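Local coordinates for putative uncharacterized protein (Thermotoga maritima, PDB 3CNO) that probably acts as a GTP-hydrolysing assembly factor that binds 23S rRNA and is required late in maturation of the 50S ribosomal subunit, at residues Val26-Ala31 with Leu52-Asp57; Thr110-Ile115 with Pro152-Lys157; Arg77-His82 with Lys92-Asp97; Thr64-Glu69 with Phe245-Asp250. All coordinates share one frame; numbering follows the deposited sequence.

Contact 1 comes first along the chain, on neighbouring strands 24-30 and 48-54; contact 3 follows at edge strand 78-80, then contact 2 at the phosphate loop. The base-reading residues thus precede the phosphate loop, as expected of a circularly permuted GTPase. Contacts 2 and 3 reach the same mixed sheet; each lies about 10 Å from contact 1, centre to centre, and about 17 Å from the other, so contact 1 lies roughly between them. Contact 4 joins helix 61-72 to the last modelled residues, 245-250, and the loop it closes encloses contacts 2 and 3. Through that helix it touches contacts 1 and 3 (W67 on L53, V68 on T80), joining the tail to the nucleotide-binding sheet.

Contact 1. Residues Val26-Ala31 with Leu52-Asp57; sequences VEVRDA and LLNKVD. With GDP (guanosine-5'-diphosphate), chain B.
With CG of D30 anti to its backbone N (chi1 -167°) and K55 fully stretched beyond CG, the carboxylate and the lysine chain cross at about a right angle, D30 OD2 lying 3.6 Å from K55 CD. The charged ends stop short of a salt bridge. Instead a water sits between them, 2.6 Å from D30 OD2 and 2.8 Å from K55 NZ, while R32 forms a salt bridge with the aspartate. The ammonium group also reaches the carbonyl of N109 and, at 3.1 Å from K55 NZ, the ribose atom O4' of GDP. Along the way the lysine's methylenes lie over one face of the guanine, K55 CG being 3.4 Å from C6 of the base. A serine in place of K55 would probably uncover this face of guanine and leave D30 without the positive charge across the water. Beneath the loop the two strands run parallel, joined by four backbone bonds: L52 N to E27 O, R29 N to L52 O, N54 N to R29 O, and A31 N to N54 O. V26 CG1 and L52 CD1 meet at 3.6 Å, whereas A31 CB leans on L53 CB at 3.9 Å. N54 turns its ND2 to the carbonyl of T110, tying the base loop to the phosphate loop. D57 OD1 accepts from N1 of GDP, and D57 OD2 lies 2.7 Å from N2 of GDP. Such a pairing is the signature of the NKxD motif, which reads guanine in GTPases and here begins at the last residue of strand 48-54 and runs on into the following loop.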
# COMPACT_ATOMS: atom_id res chain seq x y z
N VAL A 26 10.25 9.28 3.76
CA VAL A 26 10.10 7.85 3.54
C VAL A 26 8.73 7.61 2.91
O VAL A 26 7.70 7.82 3.54
CB VAL A 26 10.30 7.02 4.82
CG1 VAL A 26 9.94 5.57 4.55
CG2 VAL A 26 11.74 7.15 5.32
N GLU A 27 8.75 7.19 1.65
CA GLU A 27 7.54 7.01 0.87
C GLU A 27 7.07 5.56 1.02
O GLU A 27 7.68 4.65 0.46
CB GLU A 27 7.82 7.33 -0.60
CG GLU A 27 6.59 7.41 -1.46
CD GLU A 27 6.90 7.61 -2.93
OE1 GLU A 27 6.01 7.35 -3.75
OE2 GLU A 27 8.03 8.02 -3.26
N VAL A 28 6.01 5.37 1.81
CA VAL A 28 5.51 4.04 2.12
C VAL A 28 4.49 3.59 1.08
O VAL A 28 3.33 4.02 1.10
CB VAL A 28 4.91 3.94 3.54
CG1 VAL A 28 4.48 2.48 3.84
CG2 VAL A 28 5.92 4.44 4.59
N ARG A 29 4.95 2.74 0.16
CA ARG A 29 4.10 2.21 -0.89
C ARG A 29 3.73 0.78 -0.54
O ARG A 29 4.42 0.14 0.27
CB ARG A 29 4.82 2.24 -2.25
CG ARG A 29 5.48 3.55 -2.63
CD ARG A 29 5.85 3.51 -4.08
NE ARG A 29 6.64 4.66 -4.50
CZ ARG A 29 7.01 4.90 -5.76
NH1 ARG A 29 6.65 4.07 -6.73
NH2 ARG A 29 7.73 5.97 -6.06
N ASP A 30 2.66 0.28 -1.15
CA ASP A 30 2.34 -1.14 -1.10
C ASP A 30 3.11 -1.84 -2.21
O ASP A 30 2.96 -1.50 -3.39
CB ASP A 30 0.83 -1.38 -1.25
CG ASP A 30 0.41 -2.81 -0.89
OD1 ASP A 30 1.04 -3.77 -1.38
OD2 ASP A 30 -0.56 -2.98 -0.12
N ALA A 31 3.92 -2.83 -1.83
CA ALA A 31 4.74 -3.60 -2.78
C ALA A 31 3.93 -4.28 -3.90
O ALA A 31 4.46 -4.55 -4.99
CB ALA A 31 5.62 -4.64 -2.05
N LEU A 52 9.99 2.95 0.08
CA LEU A 52 9.77 1.80 0.92
C LEU A 52 8.64 0.96 0.32
O LEU A 52 7.48 1.38 0.31
CB LEU A 52 9.45 2.28 2.34
CG LEU A 52 9.37 1.31 3.52
CD1 LEU A 52 9.62 2.04 4.82
CD2 LEU A 52 8.02 0.61 3.56
N LEU A 53 8.99 -0.22 -0.19
CA LEU A 53 7.99 -1.18 -0.66
C LEU A 53 7.59 -2.07 0.53
O LEU A 53 8.36 -2.93 0.94
CB LEU A 53 8.52 -2.01 -1.85
CG LEU A 53 9.04 -1.28 -3.11
CD1 LEU A 53 9.53 -2.25 -4.19
CD2 LEU A 53 8.01 -0.28 -3.70
N ASN A 54 6.40 -1.83 1.08
CA ASN A 54 5.89 -2.49 2.29
C ASN A 54 4.98 -3.67 1.99
O ASN A 54 4.50 -3.82 0.86
CB ASN A 54 5.10 -1.50 3.15
CG ASN A 54 5.08 -1.88 4.62
OD1 ASN A 54 5.95 -2.60 5.10
ND2 ASN A 54 4.08 -1.40 5.34
N LYS A 55 4.73 -4.49 3.00
CA LYS A 55 3.82 -5.64 2.92
C LYS A 55 4.35 -6.70 1.96
O LYS A 55 3.57 -7.35 1.25
CB LYS A 55 2.39 -5.21 2.55
CG LYS A 55 1.84 -4.09 3.40
CD LYS A 55 0.35 -3.89 3.21
CE LYS A 55 -0.18 -2.83 4.17
NZ LYS A 55 -1.62 -2.62 3.95
N VAL A 56 5.67 -6.88 1.95
CA VAL A 56 6.28 -7.89 1.08
C VAL A 56 5.84 -9.31 1.43
O VAL A 56 5.90 -10.19 0.59
CB VAL A 56 7.85 -7.79 1.00
CG1 VAL A 56 8.26 -6.57 0.22
CG2 VAL A 56 8.49 -7.80 2.37
N ASP A 57 5.37 -9.49 2.66
CA ASP A 57 4.84 -10.76 3.15
C ASP A 57 3.57 -11.24 2.44
O ASP A 57 3.27 -12.43 2.42
CB ASP A 57 4.54 -10.67 4.66
CG ASP A 57 3.54 -9.55 5.00
OD1 ASP A 57 3.78 -8.39 4.60
OD2 ASP A 57 2.53 -9.82 5.69
PB GDP B . -1.76 3.51 7.53
O1B GDP B . -1.18 4.15 8.76
O2B GDP B . -0.81 3.81 6.38
O3B GDP B . -3.10 4.08 7.13
O3A GDP B . -1.88 1.92 7.70
PA GDP B . -1.76 1.01 9.02
O1A GDP B . -0.40 1.01 9.67
O2A GDP B . -2.87 1.33 9.99
O5' GDP B . -1.99 -0.43 8.38
C5' GDP B . -3.15 -0.67 7.58
C4' GDP B . -3.45 -2.16 7.57
O4' GDP B . -2.36 -2.87 6.98
C3' GDP B . -3.62 -2.71 8.96
O3' GDP B . -4.67 -3.69 8.91
C2' GDP B . -2.31 -3.39 9.27
O2' GDP B . -2.52 -4.43 10.23
C1' GDP B . -1.86 -3.85 7.88
N9 GDP B . -0.40 -3.87 7.63
C8 GDP B . 0.49 -2.88 7.83
N7 GDP B . 1.73 -3.26 7.45
C5 GDP B . 1.65 -4.52 6.99
C6 GDP B . 2.58 -5.53 6.43
O6 GDP B . 3.80 -5.28 6.30
N1 GDP B . 2.08 -6.72 6.06
C2 GDP B . 0.77 -7.03 6.20
N2 GDP B . 0.34 -8.25 5.80
N3 GDP B . -0.13 -6.16 6.70
C4 GDP B . 0.24 -4.92 7.10
O HOH W 1 -1.92 -1.45 1.42

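Contact 2. Residues Thr110-Ile115 with Pro152-Lys157; sequences TGKSTI and PGILYK. With GDP (guanosine-5'-diphosphate), chain B.
Not one hydrogen bond joins the two segments, although K112 lies right against P152; its methylenes pass the proline ring while its charged end is spent elsewhere. The setting is the P-loop, the Walker A motif of a GTPase, facing the DTPG turn of the G3 motif. K112 CE rests 3.8 Å from P152 CB and equally far from the carbonyl oxygen of G153, a residue that belongs to the GTP site. The lysine leaves the helix with CG anti to its carbonyl carbon, then bends at chi3 (-59°) and chi4 (-62°), folding its amine back so that NZ sits 2.8 Å from O2B of GDP; V107 O takes a second bond from it. That same phosphate oxygen also receives the backbone N-H groups of T110, G111 and K112, so four donors converge on it, and the start of the helix would probably add to the attraction. G111, at the N-cap, has a phi of 114°, and a side chain there would run into its preceding carbonyl and the guanine N7. The next two residues each take one further phosphate oxygen: S113 grips O1B of the beta-phosphate with both its N-H and its hydroxyl, and T114 does likewise at the alpha-phosphate, its OG1 ending 2.7 Å from O1A of GDP.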
# COMPACT_ATOMS: atom_id res chain seq x y z
N THR A 110 -1.45 1.83 4.05
CA THR A 110 -0.31 1.31 3.35
C THR A 110 0.76 0.82 4.37
O THR A 110 1.74 0.15 4.00
CB THR A 110 0.14 2.42 2.36
OG1 THR A 110 0.39 1.87 1.06
CG2 THR A 110 1.27 3.26 2.90
N GLY A 111 0.52 1.12 5.64
CA GLY A 111 1.28 0.54 6.75
C GLY A 111 2.13 1.55 7.51
O GLY A 111 3.08 1.19 8.22
N LYS A 112 1.76 2.82 7.36
CA LYS A 112 2.53 3.94 7.89
C LYS A 112 2.50 4.03 9.42
O LYS A 112 3.54 4.26 10.04
CB LYS A 112 2.07 5.26 7.27
CG LYS A 112 2.17 5.29 5.74
CD LYS A 112 1.85 6.68 5.17
CE LYS A 112 0.44 7.16 5.55
NZ LYS A 112 -0.62 6.27 5.01
N SER A 113 1.32 3.88 10.03
CA SER A 113 1.23 3.89 11.50
C SER A 113 2.04 2.75 12.08
O SER A 113 2.83 2.95 13.01
CB SER A 113 -0.21 3.77 11.98
OG SER A 113 -1.02 4.80 11.43
N THR A 114 1.84 1.55 11.53
CA THR A 114 2.58 0.36 11.97
C THR A 114 4.09 0.62 11.95
O THR A 114 4.79 0.27 12.90
CB THR A 114 2.23 -0.85 11.12
OG1 THR A 114 0.81 -0.95 11.04
CG2 THR A 114 2.76 -2.12 11.74
N ILE A 115 4.58 1.25 10.89
CA ILE A 115 5.99 1.61 10.76
C ILE A 115 6.42 2.64 11.83
O ILE A 115 7.39 2.38 12.57
CB ILE A 115 6.34 2.07 9.31
CG1 ILE A 115 6.35 0.85 8.38
CG2 ILE A 115 7.69 2.83 9.24
CD1 ILE A 115 6.39 1.20 6.91
N PRO A 152 2.17 10.41 10.26
CA PRO A 152 2.50 10.33 8.83
C PRO A 152 1.66 11.29 8.01
O PRO A 152 0.49 11.49 8.34
CB PRO A 152 2.12 8.90 8.44
CG PRO A 152 1.65 8.22 9.70
CD PRO A 152 1.36 9.27 10.71
N GLY A 153 2.24 11.85 6.95
CA GLY A 153 1.47 12.61 5.98
C GLY A 153 0.63 11.67 5.12
O GLY A 153 1.16 10.74 4.50
N ILE A 154 -0.69 11.89 5.11
CA ILE A 154 -1.62 11.05 4.34
C ILE A 154 -1.96 11.70 2.99
O ILE A 154 -2.37 12.86 2.92
CB ILE A 154 -2.91 10.76 5.13
CG1 ILE A 154 -2.56 10.31 6.57
CG2 ILE A 154 -3.77 9.72 4.41
CD1 ILE A 154 -3.75 10.15 7.48
N LEU A 155 -1.77 10.93 1.93
CA LEU A 155 -1.90 11.45 0.59
C LEU A 155 -3.18 10.92 -0.05
O LEU A 155 -3.42 9.71 -0.09
CB LEU A 155 -0.65 11.10 -0.24
CG LEU A 155 -0.30 11.74 -1.59
CD1 LEU A 155 -0.67 10.82 -2.77
CD2 LEU A 155 -0.86 13.16 -1.80
N TYR A 156 -4.02 11.86 -0.50
CA TYR A 156 -5.25 11.57 -1.22
C TYR A 156 -5.09 11.96 -2.68
O TYR A 156 -4.69 13.08 -3.00
CB TYR A 156 -6.44 12.30 -0.58
CG TYR A 156 -6.63 11.89 0.86
CD1 TYR A 156 -7.34 10.73 1.18
CD2 TYR A 156 -6.08 12.64 1.90
CE1 TYR A 156 -7.50 10.34 2.50
CE2 TYR A 156 -6.24 12.27 3.21
CZ TYR A 156 -6.94 11.11 3.51
OH TYR A 156 -7.11 10.73 4.82
N LYS A 157 -5.38 11.01 -3.56
CA LYS A 157 -5.11 11.16 -4.97
C LYS A 157 -6.36 11.52 -5.74
O LYS A 157 -7.45 11.12 -5.38
CB LYS A 157 -4.53 9.87 -5.54
CG LYS A 157 -3.12 9.54 -5.13
CD LYS A 157 -2.50 8.67 -6.19
CE LYS A 157 -1.24 8.02 -5.69
NZ LYS A 157 -0.57 7.26 -6.77
PB GDP B . -1.76 3.51 7.53
O1B GDP B . -1.18 4.15 8.76
O2B GDP B . -0.81 3.81 6.38
O3B GDP B . -3.10 4.08 7.13
O3A GDP B . -1.88 1.92 7.70
PA GDP B . -1.76 1.01 9.02
O1A GDP B . -0.40 1.01 9.67
O2A GDP B . -2.87 1.33 9.99
O5' GDP B . -1.99 -0.43 8.38
C5' GDP B . -3.15 -0.67 7.58
C4' GDP B . -3.45 -2.16 7.57
O4' GDP B . -2.36 -2.87 6.98
C3' GDP B . -3.62 -2.71 8.96
O3' GDP B . -4.67 -3.69 8.91
C2' GDP B . -2.31 -3.39 9.27
O2' GDP B . -2.52 -4.43 10.23
C1' GDP B . -1.86 -3.85 7.88
N9 GDP B . -0.40 -3.87 7.63
C8 GDP B . 0.49 -2.88 7.83
N7 GDP B . 1.73 -3.26 7.45
C5 GDP B . 1.65 -4.52 6.99
C6 GDP B . 2.58 -5.53 6.43
O6 GDP B . 3.80 -5.28 6.30
N1 GDP B . 2.08 -6.72 6.06
C2 GDP B . 0.77 -7.03 6.20
N2 GDP B . 0.34 -8.25 5.80
N3 GDP B . -0.13 -6.16 6.70
C4 GDP B . 0.24 -4.92 7.10

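Contact 3. Residues Arg77-His82 with Lys92-Asp97; sequences RVITTH and KKLSFD. With GDP (guanosine-5'-diphosphate), chain B.
The guanidinium group of R77 meets the carbonyl of L94 at its edge, the oxygen lying only 6° out of the guanidinium plane. R77 NH2 is 2.7 Å from L94 O and approaches nearly along the C=O axis, although the N-H itself is bent, at 137°. S95 O stands obliquely to the group, and at another part of the edge a water in the same plane is weakly held by NH1 and is shared with the backbone N of D97. The other flat group, the ring of F96, has L94 CB against one face, 3.8 Å above its plane. R77 thus places a positive charge at the C-terminal end of helix 87-94, where the helix dipole would probably welcome it; E48 balances it through a salt bridge to NH1. S95, the first residue past the helix, takes a positive phi and sends OG back to K92 O. Further along, K93 extends from the helix with its whole chain straight beyond CG, which carries NZ to 2.9 Å from T80 O, while E85 pairs with the same amine. Between these two polar links the isoleucine fills the middle: I79 CD1 touches L94 CD2 at 3.9 Å, and I79 CG2 lies 3.5 Å from K93 O. Strand 78-80 is an outermost strand of the sheet, bonded in parallel to strand 48-54. Helix 87-94 packs on one side of it, with L94 reaching V26 of strand 24-30, while V78 and T80 face helix 61-72 on the other.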
# COMPACT_ATOMS: atom_id res chain seq x y z
N ARG A 77 16.72 5.15 -4.53
CA ARG A 77 16.98 4.48 -3.27
C ARG A 77 15.69 3.78 -2.87
O ARG A 77 14.65 4.42 -2.76
CB ARG A 77 17.41 5.50 -2.22
CG ARG A 77 18.01 4.94 -0.96
CD ARG A 77 18.58 6.09 -0.16
NE ARG A 77 18.60 5.79 1.27
CZ ARG A 77 18.83 6.70 2.21
NH1 ARG A 77 19.07 7.96 1.86
NH2 ARG A 77 18.82 6.37 3.50
N VAL A 78 15.77 2.47 -2.70
CA VAL A 78 14.60 1.64 -2.51
C VAL A 78 14.88 0.56 -1.47
O VAL A 78 15.97 0.00 -1.42
CB VAL A 78 14.10 1.02 -3.88
CG1 VAL A 78 15.14 0.05 -4.49
CG2 VAL A 78 12.71 0.36 -3.74
N ILE A 79 13.90 0.31 -0.61
CA ILE A 79 13.98 -0.78 0.37
C ILE A 79 12.67 -1.56 0.35
O ILE A 79 11.68 -1.12 -0.23
CB ILE A 79 14.32 -0.28 1.82
CG1 ILE A 79 13.14 0.45 2.47
CG2 ILE A 79 15.61 0.58 1.82
CD1 ILE A 79 13.16 0.40 3.99
N THR A 80 12.69 -2.75 0.95
CA THR A 80 11.51 -3.58 1.11
C THR A 80 11.43 -4.02 2.57
O THR A 80 12.45 -4.20 3.22
CB THR A 80 11.49 -4.86 0.20
OG1 THR A 80 12.51 -5.78 0.61
CG2 THR A 80 11.69 -4.52 -1.26
N THR A 81 10.21 -4.18 3.06
CA THR A 81 10.01 -4.54 4.45
C THR A 81 8.58 -5.00 4.69
O THR A 81 7.76 -4.98 3.78
CB THR A 81 10.40 -3.37 5.40
OG1 THR A 81 10.45 -3.85 6.74
CG2 THR A 81 9.43 -2.21 5.29
N HIS A 82 8.29 -5.42 5.91
CA HIS A 82 6.94 -5.80 6.29
C HIS A 82 6.79 -5.71 7.81
O HIS A 82 7.77 -5.52 8.52
CB HIS A 82 6.56 -7.20 5.78
CG HIS A 82 7.41 -8.30 6.34
ND1 HIS A 82 7.00 -9.10 7.38
CD2 HIS A 82 8.65 -8.73 5.99
CE1 HIS A 82 7.96 -9.97 7.67
NE2 HIS A 82 8.97 -9.77 6.84
N LYS A 92 18.47 -0.49 9.77
CA LYS A 92 19.67 -0.72 8.96
C LYS A 92 19.39 -0.48 7.48
O LYS A 92 20.17 0.18 6.78
CB LYS A 92 20.21 -2.14 9.19
CG LYS A 92 21.64 -2.38 8.69
CD LYS A 92 22.08 -3.85 8.84
CE LYS A 92 22.54 -4.19 10.27
NZ LYS A 92 23.76 -5.10 10.31
N LYS A 93 18.26 -1.02 7.00
CA LYS A 93 17.77 -0.78 5.66
C LYS A 93 17.57 0.71 5.41
O LYS A 93 17.94 1.22 4.35
CB LYS A 93 16.46 -1.54 5.41
CG LYS A 93 16.63 -3.05 5.30
CD LYS A 93 15.32 -3.77 4.95
CE LYS A 93 15.55 -5.26 4.85
NZ LYS A 93 14.35 -6.02 4.39
N LEU A 94 16.98 1.40 6.39
CA LEU A 94 16.76 2.85 6.27
C LEU A 94 18.07 3.63 6.22
O LEU A 94 18.24 4.49 5.35
CB LEU A 94 15.84 3.38 7.38
CG LEU A 94 14.37 2.92 7.39
CD1 LEU A 94 13.73 3.17 8.75
CD2 LEU A 94 13.55 3.54 6.27
N SER A 95 19.01 3.30 7.12
CA SER A 95 20.30 4.00 7.25
C SER A 95 20.17 5.51 7.12
O SER A 95 20.64 6.11 6.15
CB SER A 95 21.36 3.44 6.28
OG SER A 95 21.90 2.20 6.74
N PHE A 96 19.50 6.12 8.10
CA PHE A 96 19.31 7.56 8.13
C PHE A 96 20.59 8.27 8.54
O PHE A 96 21.27 7.85 9.49
CB PHE A 96 18.21 7.95 9.14
CG PHE A 96 16.82 7.53 8.73
CD1 PHE A 96 16.33 7.79 7.46
CD2 PHE A 96 15.99 6.90 9.66
CE1 PHE A 96 15.03 7.41 7.10
CE2 PHE A 96 14.69 6.53 9.32
CZ PHE A 96 14.22 6.79 8.03
N ASP A 97 20.90 9.35 7.83
CA ASP A 97 21.95 10.27 8.26
C ASP A 97 21.64 10.76 9.67
O ASP A 97 20.47 10.84 10.07
CB ASP A 97 22.07 11.46 7.31
CG ASP A 97 23.30 12.31 7.59
OD1 ASP A 97 24.39 11.94 7.10
OD2 ASP A 97 23.17 13.32 8.31
PB GDP B . -1.76 3.51 7.53
O1B GDP B . -1.18 4.15 8.76
O2B GDP B . -0.81 3.81 6.38
O3B GDP B . -3.10 4.08 7.13
O3A GDP B . -1.88 1.92 7.70
PA GDP B . -1.76 1.01 9.02
O1A GDP B . -0.40 1.01 9.67
O2A GDP B . -2.87 1.33 9.99
O5' GDP B . -1.99 -0.43 8.38
C5' GDP B . -3.15 -0.67 7.58
C4' GDP B . -3.45 -2.16 7.57
O4' GDP B . -2.36 -2.87 6.98
C3' GDP B . -3.62 -2.71 8.96
O3' GDP B . -4.67 -3.69 8.91
C2' GDP B . -2.31 -3.39 9.27
O2' GDP B . -2.52 -4.43 10.23
C1' GDP B . -1.86 -3.85 7.88
N9 GDP B . -0.40 -3.87 7.63
C8 GDP B . 0.49 -2.88 7.83
N7 GDP B . 1.73 -3.26 7.45
C5 GDP B . 1.65 -4.52 6.99
C6 GDP B . 2.58 -5.53 6.43
O6 GDP B . 3.80 -5.28 6.30
N1 GDP B . 2.08 -6.72 6.06
C2 GDP B . 0.77 -7.03 6.20
N2 GDP B . 0.34 -8.25 5.80
N3 GDP B . -0.13 -6.16 6.70
C4 GDP B . 0.24 -4.92 7.10
O HOH W 2 19.46 9.51 4.96

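Contact 4. Residues Thr64-Glu69 with Phe245-Asp250; sequences TKKWVE and FERPED
The middle of helix 61-72, residues 64-69, meets a segment without regular structure, 245-250, whose E246 and R247 are extended before P248 bends the chain (psi -20°); W67 and P248 are nearest, their CA atoms 6.5 Å apart. The indole is used in two directions. Its N-H points within the ring plane to the carbonyl of E246, with W67 NE1 2.9 Å from E246 O and the bond fairly straight at 160°, although the donor stands above the carbonyl plane. Over one face of the ring lies P248, whose CD is 3.8 Å from the centroid of the five-membered ring, a CH-pi contact. Replacing W67 by an alanine would probably leave the carbonyl of E246 without this donor and open a gap under P248. At the solvent side K66 NZ forms a salt bridge with E249 OE1 at 2.6 Å, meeting it from above the carboxylate plane, and K66 CB backs P248 CG. E246 turns its carboxylate to the backbone N-H groups of F35 and A36, binding the same segment to a nearby loop. The arrangement is that of a C-terminal tail, beyond helix 224-236, folding back onto a helix of the GTPase domain.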
# COMPACT_ATOMS: atom_id res chain seq x y z
N THR A 64 7.92 -8.50 -6.71
CA THR A 64 8.61 -7.57 -5.80
C THR A 64 10.10 -7.43 -6.12
O THR A 64 10.65 -6.34 -6.01
CB THR A 64 8.43 -7.99 -4.32
OG1 THR A 64 7.06 -7.82 -3.95
CG2 THR A 64 9.30 -7.16 -3.40
N LYS A 65 10.72 -8.55 -6.49
CA LYS A 65 12.12 -8.59 -6.93
C LYS A 65 12.31 -7.74 -8.18
O LYS A 65 13.29 -7.02 -8.30
CB LYS A 65 12.54 -10.04 -7.19
CG LYS A 65 14.05 -10.26 -7.27
CD LYS A 65 14.57 -10.19 -8.71
CE LYS A 65 14.59 -11.58 -9.38
NZ LYS A 65 15.05 -11.51 -10.80
N LYS A 66 11.36 -7.85 -9.10
CA LYS A 66 11.34 -7.02 -10.30
C LYS A 66 11.19 -5.54 -9.97
O LYS A 66 11.81 -4.69 -10.61
CB LYS A 66 10.23 -7.47 -11.26
CG LYS A 66 10.58 -8.73 -12.07
CD LYS A 66 9.45 -9.15 -13.03
CE LYS A 66 8.38 -10.01 -12.36
NZ LYS A 66 6.98 -9.73 -12.85
N TRP A 67 10.36 -5.22 -8.98
CA TRP A 67 10.15 -3.83 -8.59
C TRP A 67 11.41 -3.20 -8.00
O TRP A 67 11.75 -2.07 -8.33
CB TRP A 67 8.95 -3.68 -7.66
CG TRP A 67 7.65 -3.65 -8.41
CD1 TRP A 67 6.64 -4.56 -8.36
CD2 TRP A 67 7.24 -2.65 -9.36
NE1 TRP A 67 5.63 -4.19 -9.20
CE2 TRP A 67 5.96 -3.02 -9.82
CE3 TRP A 67 7.82 -1.47 -9.84
CZ2 TRP A 67 5.25 -2.26 -10.76
CZ3 TRP A 67 7.12 -0.71 -10.77
CH2 TRP A 67 5.85 -1.11 -11.22
N VAL A 68 12.11 -3.94 -7.15
CA VAL A 68 13.37 -3.49 -6.55
C VAL A 68 14.39 -3.10 -7.63
O VAL A 68 14.84 -1.95 -7.67
CB VAL A 68 13.96 -4.56 -5.59
CG1 VAL A 68 15.39 -4.23 -5.20
CG2 VAL A 68 13.11 -4.68 -4.37
N GLU A 69 14.71 -4.04 -8.51
CA GLU A 69 15.67 -3.78 -9.59
C GLU A 69 15.19 -2.69 -10.54
O GLU A 69 16.01 -1.92 -11.03
CB GLU A 69 16.06 -5.07 -10.32
CG GLU A 69 15.07 -5.58 -11.34
CD GLU A 69 15.33 -7.03 -11.71
OE1 GLU A 69 14.94 -7.42 -12.82
OE2 GLU A 69 15.94 -7.77 -10.89
N PHE A 245 -0.42 -6.64 -8.10
CA PHE A 245 -1.43 -6.09 -9.02
C PHE A 245 -0.83 -5.25 -10.13
O PHE A 245 -1.48 -4.96 -11.13
CB PHE A 245 -2.49 -5.30 -8.24
CG PHE A 245 -2.99 -6.01 -7.02
CD1 PHE A 245 -3.55 -7.29 -7.13
CD2 PHE A 245 -2.87 -5.42 -5.77
CE1 PHE A 245 -3.99 -7.95 -6.00
CE2 PHE A 245 -3.32 -6.07 -4.64
CZ PHE A 245 -3.88 -7.34 -4.75
N GLU A 246 0.42 -4.85 -9.92
CA GLU A 246 1.20 -4.16 -10.95
C GLU A 246 2.54 -4.84 -11.14
O GLU A 246 3.13 -5.39 -10.20
CB GLU A 246 1.35 -2.67 -10.64
CG GLU A 246 0.03 -1.99 -10.36
CD GLU A 246 0.16 -0.53 -10.00
OE1 GLU A 246 -0.57 0.28 -10.60
OE2 GLU A 246 0.99 -0.19 -9.13
N ARG A 247 2.99 -4.83 -12.39
CA ARG A 247 4.28 -5.37 -12.82
C ARG A 247 4.97 -4.23 -13.56
O ARG A 247 4.30 -3.43 -14.22
CB ARG A 247 4.05 -6.54 -13.76
CG ARG A 247 3.70 -7.86 -13.08
CD ARG A 247 2.58 -8.63 -13.80
NE ARG A 247 1.36 -8.72 -12.97
CZ ARG A 247 0.17 -8.20 -13.28
NH1 ARG A 247 -0.01 -7.52 -14.41
NH2 ARG A 247 -0.85 -8.35 -12.45
N PRO A 248 6.31 -4.11 -13.43
CA PRO A 248 7.01 -3.09 -14.23
C PRO A 248 7.10 -3.38 -15.75
O PRO A 248 7.26 -2.44 -16.53
CB PRO A 248 8.41 -3.04 -13.60
CG PRO A 248 8.58 -4.36 -12.93
CD PRO A 248 7.22 -4.84 -12.53
N GLU A 249 6.93 -4.64 -16.16
CA GLU A 249 7.18 -5.10 -17.56
C GLU A 249 6.46 -4.45 -18.77
O GLU A 249 7.07 -4.40 -19.85
CB GLU A 249 7.08 -6.63 -17.69
CG GLU A 249 6.37 -7.33 -16.56
CD GLU A 249 7.33 -7.75 -15.47
OE1 GLU A 249 6.98 -7.61 -14.29
OE2 GLU A 249 8.45 -8.23 -15.79
N ASP A 250 5.20 -4.01 -18.67
CA ASP A 250 4.31 -4.13 -17.52
C ASP A 250 3.02 -4.87 -17.88
O ASP A 250 2.09 -4.97 -17.07
CB ASP A 250 3.97 -2.74 -16.98
CG ASP A 250 3.79 -1.71 -18.09
OD1 ASP A 250 4.43 -0.63 -18.01
OD2 ASP A 250 3.02 -1.99 -19.04